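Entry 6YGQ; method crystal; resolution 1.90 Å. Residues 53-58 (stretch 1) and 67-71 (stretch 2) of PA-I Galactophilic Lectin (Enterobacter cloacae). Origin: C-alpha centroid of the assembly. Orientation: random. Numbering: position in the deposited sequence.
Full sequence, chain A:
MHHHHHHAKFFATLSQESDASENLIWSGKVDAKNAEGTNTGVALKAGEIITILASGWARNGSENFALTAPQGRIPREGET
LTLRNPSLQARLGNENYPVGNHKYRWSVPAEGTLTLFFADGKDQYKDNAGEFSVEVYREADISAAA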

ATOM      1  N   LEU A  53      -7.174  -0.265   4.028  1.00 14.41           N
ATOM      2  CA  LEU A  53      -5.753   0.015   3.866  1.00 14.46           C
ATOM      3  C   LEU A  53      -4.948  -1.210   4.269  1.00 13.10           C
ATOM      4  O   LEU A  53      -5.276  -1.872   5.257  1.00 13.69           O
ATOM      5  CB  LEU A  53      -5.322   1.209   4.719  1.00 16.82           C
ATOM      6  CG  LEU A  53      -6.166   2.474   4.579  1.00 20.23           C
ATOM      7  CD1 LEU A  53      -5.786   3.476   5.658  1.00 23.01           C
ATOM      8  CD2 LEU A  53      -5.992   3.069   3.193  1.00 20.53           C
ATOM      9  N   ALA A  54      -3.876  -1.495   3.528  1.00 14.25           N
ATOM     10  CA  ALA A  54      -3.137  -2.725   3.767  1.00 14.03           C
ATOM     11  C   ALA A  54      -1.649  -2.548   3.503  1.00 14.46           C
ATOM     12  O   ALA A  54      -1.222  -1.656   2.767  1.00 14.46           O
ATOM     13  CB  ALA A  54      -3.680  -3.871   2.900  1.00 12.15           C
ATOM     14  N   SER A  55      -0.867  -3.431   4.122  1.00 13.48           N
ATOM     15  CA  SER A  55       0.577  -3.479   3.955  1.00 12.34           C
ATOM     16  C   SER A  55       1.043  -4.880   4.321  1.00 12.82           C
ATOM     17  O   SER A  55       0.325  -5.637   4.978  1.00 13.89           O
ATOM     18  CB  SER A  55       1.279  -2.431   4.825  1.00 12.57           C
ATOM     19  OG  SER A  55       1.075  -2.698   6.204  1.00 14.67           O
ATOM     20  N   GLY A  56       2.250  -5.217   3.887  1.00 13.17           N
ATOM     21  CA  GLY A  56       2.899  -6.445   4.299  1.00 13.88           C
ATOM     22  C   GLY A  56       3.472  -7.211   3.124  1.00 13.31           C
ATOM     23  O   GLY A  56       3.241  -6.897   1.959  1.00 13.13           O
ATOM     24  N   TRP A  57       4.243  -8.242   3.468  1.00 11.61           N
ATOM     25  CA  TRP A  57       4.873  -9.115   2.488  1.00 12.59           C
ATOM     26  C   TRP A  57       4.360 -10.537   2.669  1.00 14.21           C
ATOM     27  O   TRP A  57       4.369 -11.068   3.785  1.00 14.84           O
ATOM     28  CB  TRP A  57       6.399  -9.109   2.625  1.00 12.17           C
ATOM     29  CG  TRP A  57       7.051  -7.790   2.333  1.00 12.92           C
ATOM     30  CD1 TRP A  57       7.714  -6.994   3.221  1.00 14.55           C
ATOM     31  CD2 TRP A  57       7.118  -7.120   1.067  1.00 13.04           C
ATOM     32  NE1 TRP A  57       8.187  -5.869   2.590  1.00 14.53           N
ATOM     33  CE2 TRP A  57       7.834  -5.922   1.266  1.00 13.89           C
ATOM     34  CE3 TRP A  57       6.642  -7.416  -0.214  1.00 13.17           C
ATOM     35  CZ2 TRP A  57       8.084  -5.019   0.233  1.00 15.33           C
ATOM     36  CZ3 TRP A  57       6.888  -6.520  -1.236  1.00 14.42           C
ATOM     37  CH2 TRP A  57       7.601  -5.335  -1.007  1.00 15.27           C
ATOM     38  N   ALA A  58       3.935 -11.153   1.570  1.00 14.64           N
ATOM     39  CA  ALA A  58       3.495 -12.539   1.582  1.00 15.17           C
ATOM     40  C   ALA A  58       4.077 -13.251   0.372  1.00 17.45           C
ATOM     41  O   ALA A  58       4.184 -12.665  -0.710  1.00 20.03           O
ATOM     42  CB  ALA A  58       1.966 -12.644   1.570  1.00 14.23           C
ATOM     43  N   LEU A  67       7.094 -13.641  -4.338  1.00 19.14           N
ATOM     44  CA  LEU A  67       6.787 -12.625  -3.343  1.00 16.92           C
ATOM     45  C   LEU A  67       5.659 -11.719  -3.821  1.00 16.11           C
ATOM     46  O   LEU A  67       5.524 -11.450  -5.018  1.00 17.05           O
ATOM     47  CB  LEU A  67       8.016 -11.764  -3.042  1.00 19.05           C
ATOM     48  CG  LEU A  67       8.801 -12.043  -1.764  1.00 23.13           C
ATOM     49  CD1 LEU A  67      10.082 -11.224  -1.792  1.00 25.18           C
ATOM     50  CD2 LEU A  67       7.979 -11.732  -0.526  1.00 22.93           C
ATOM     51  N   THR A  68       4.862 -11.230  -2.869  1.00 15.59           N
ATOM     52  CA  THR A  68       3.764 -10.322  -3.169  1.00 14.52           C
ATOM     53  C   THR A  68       3.626  -9.276  -2.067  1.00 13.30           C
ATOM     54  O   THR A  68       4.005  -9.510  -0.918  1.00 13.53           O
ATOM     55  CB  THR A  68       2.412 -11.051  -3.298  1.00 15.11           C
ATOM     56  OG1 THR A  68       1.919 -11.387  -1.992  1.00 15.22           O
ATOM     57  CG2 THR A  68       2.542 -12.311  -4.129  1.00 17.03           C
ATOM     58  N   ALA A  69       3.084  -8.127  -2.425  1.00 12.74           N
ATOM     59  CA  ALA A  69       2.555  -7.123  -1.518  1.00 12.10           C
ATOM     60  C   ALA A  69       1.051  -7.077  -1.727  1.00 10.84           C
ATOM     61  O   ALA A  69       0.512  -7.763  -2.604  1.00 11.79           O
ATOM     62  CB  ALA A  69       3.196  -5.756  -1.797  1.00 12.71           C
ATOM     63  N   PRO A  70       0.313  -6.305  -0.918  1.00 12.01           N
ATOM     64  CA  PRO A  70      -1.132  -6.178  -1.198  1.00 12.37           C
ATOM     65  C   PRO A  70      -1.409  -5.826  -2.652  1.00 13.31           C
ATOM     66  O   PRO A  70      -2.366  -6.335  -3.247  1.00 13.12           O
ATOM     67  CB  PRO A  70      -1.583  -5.076  -0.229  1.00 12.56           C
ATOM     68  CG  PRO A  70      -0.625  -5.209   0.931  1.00 13.59           C
ATOM     69  CD  PRO A  70       0.702  -5.577   0.308  1.00 13.57           C
ATOM     70  N   GLN A  71      -0.558  -4.995  -3.251  1.00 12.16           N
ATOM     71  CA  GLN A  71      -0.675  -4.606  -4.651  1.00 12.37           C
ATOM     72  C   GLN A  71      -0.291  -5.722  -5.632  1.00 12.94           C
ATOM     73  O   GLN A  71      -0.181  -5.428  -6.827  1.00 14.23           O
ATOM     74  CB  GLN A  71       0.192  -3.372  -4.913  1.00 12.27           C
ATOM     75  CG  GLN A  71       1.656  -3.551  -4.537  1.00 12.33           C
ATOM     76  CD  GLN A  71       2.484  -2.310  -4.805  1.00 13.43           C
ATOM     77  OE1 GLN A  71       1.984  -1.187  -4.735  1.00 13.66           O
ATOM     78  NE2 GLN A  71       3.758  -2.506  -5.119  1.00 13.97           N
TER

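Residues 53-58 and 67-71 of the lectin run nearly antiparallel, their end-to-end directions 163° apart, and bury 367 Å² between them. They are joined at one end by a single antiparallel β-bridge, Ala58 with Thr68, and at the other by mainly apolar packing. The bridge is a hydrogen-bonded pair whose CA atoms, Ala58 CA and Thr68 CA, lie 5.2 Å apart. Ala58 N donates to Thr68 O at 3.0 Å, almost linearly (174° at the hydrogen). The return bond, from Thr68 N to Ala58 O, is shorter at 2.7 Å but more bent, with an angle of 134°.

The side chain of Thr68 adds a third bond to this pair. Ala58 and Thr68 direct their CB atoms to the same face of the sheet, and with chi1 at 76° (p) the threonine hydroxyl reaches back to the partner strand, where Thr68 OG1 donates to Ala58 O at 2.9 Å. That carbonyl thus accepts from both the backbone and the side chain of a single residue. On the same face Ala58 CB lies 3.8 Å from Thr68 OG1.

Trp57 leaves the backbone sideways to the other stretch, but its m rotamer (chi1 -64°, chi2 114°) brings the six-membered part of the indole over to Thr68 and Ala69. Thr68 O lies at the ring edge, near the ring plane, 3.4 Å from Trp57 CE3; the partial positive charge of an aromatic C-H suits such an approach to a carbonyl oxygen. The same oxygen also receives a CA-H...O contact, Trp57 CA to Thr68 O at 3.5 Å, so it gathers two weak C-H approaches beside its amide bond from Ala58. Farther along the ring, Trp57 CZ3 meets the methyl of Ala69 at CB, 3.8 Å away, in an oblique apolar contact. Leu67 also starts out sideways, yet its end comes nearer: chi1 is -102°, between the standard wells, and chi2 is t, and Leu67 CD2 comes within 4.4 Å of Trp57 CB, a loose apolar contact.

Away from the Ala58-Thr68 bridge, toward the start of stretch 1, the contacts are made by C-H groups and the proline ring. Gly56 has phi/psi of 132/171, at which a CB would be jammed against the carbonyl O of the preceding residue, so the backbone conformation itself calls for glycine. Its own carbonyl faces the second stretch: Gly56 O takes a CA-H...O contact from Ala69 CA at 3.6 Å and lies 3.3 Å from Pro70 CD. Having no amide hydrogen, Pro70 cannot donate a backbone hydrogen bond here and offers its ring instead. That ring, in the C-gamma exo pucker, sets Pro70 CG 3.9 Å from Ala54 CB, an apolar contact between two side chains that both point toward the opposing stretch, and 3.7 Å from Ser55 N. The CA-to-CB bond of Ser55 points away, as strand alternation after Ala54 would have it; its chi1 is 64° (p). Leu53 and Gln71 make no contact across the pair; the amide of Gln71 is hydrogen-bonded elsewhere in the structure.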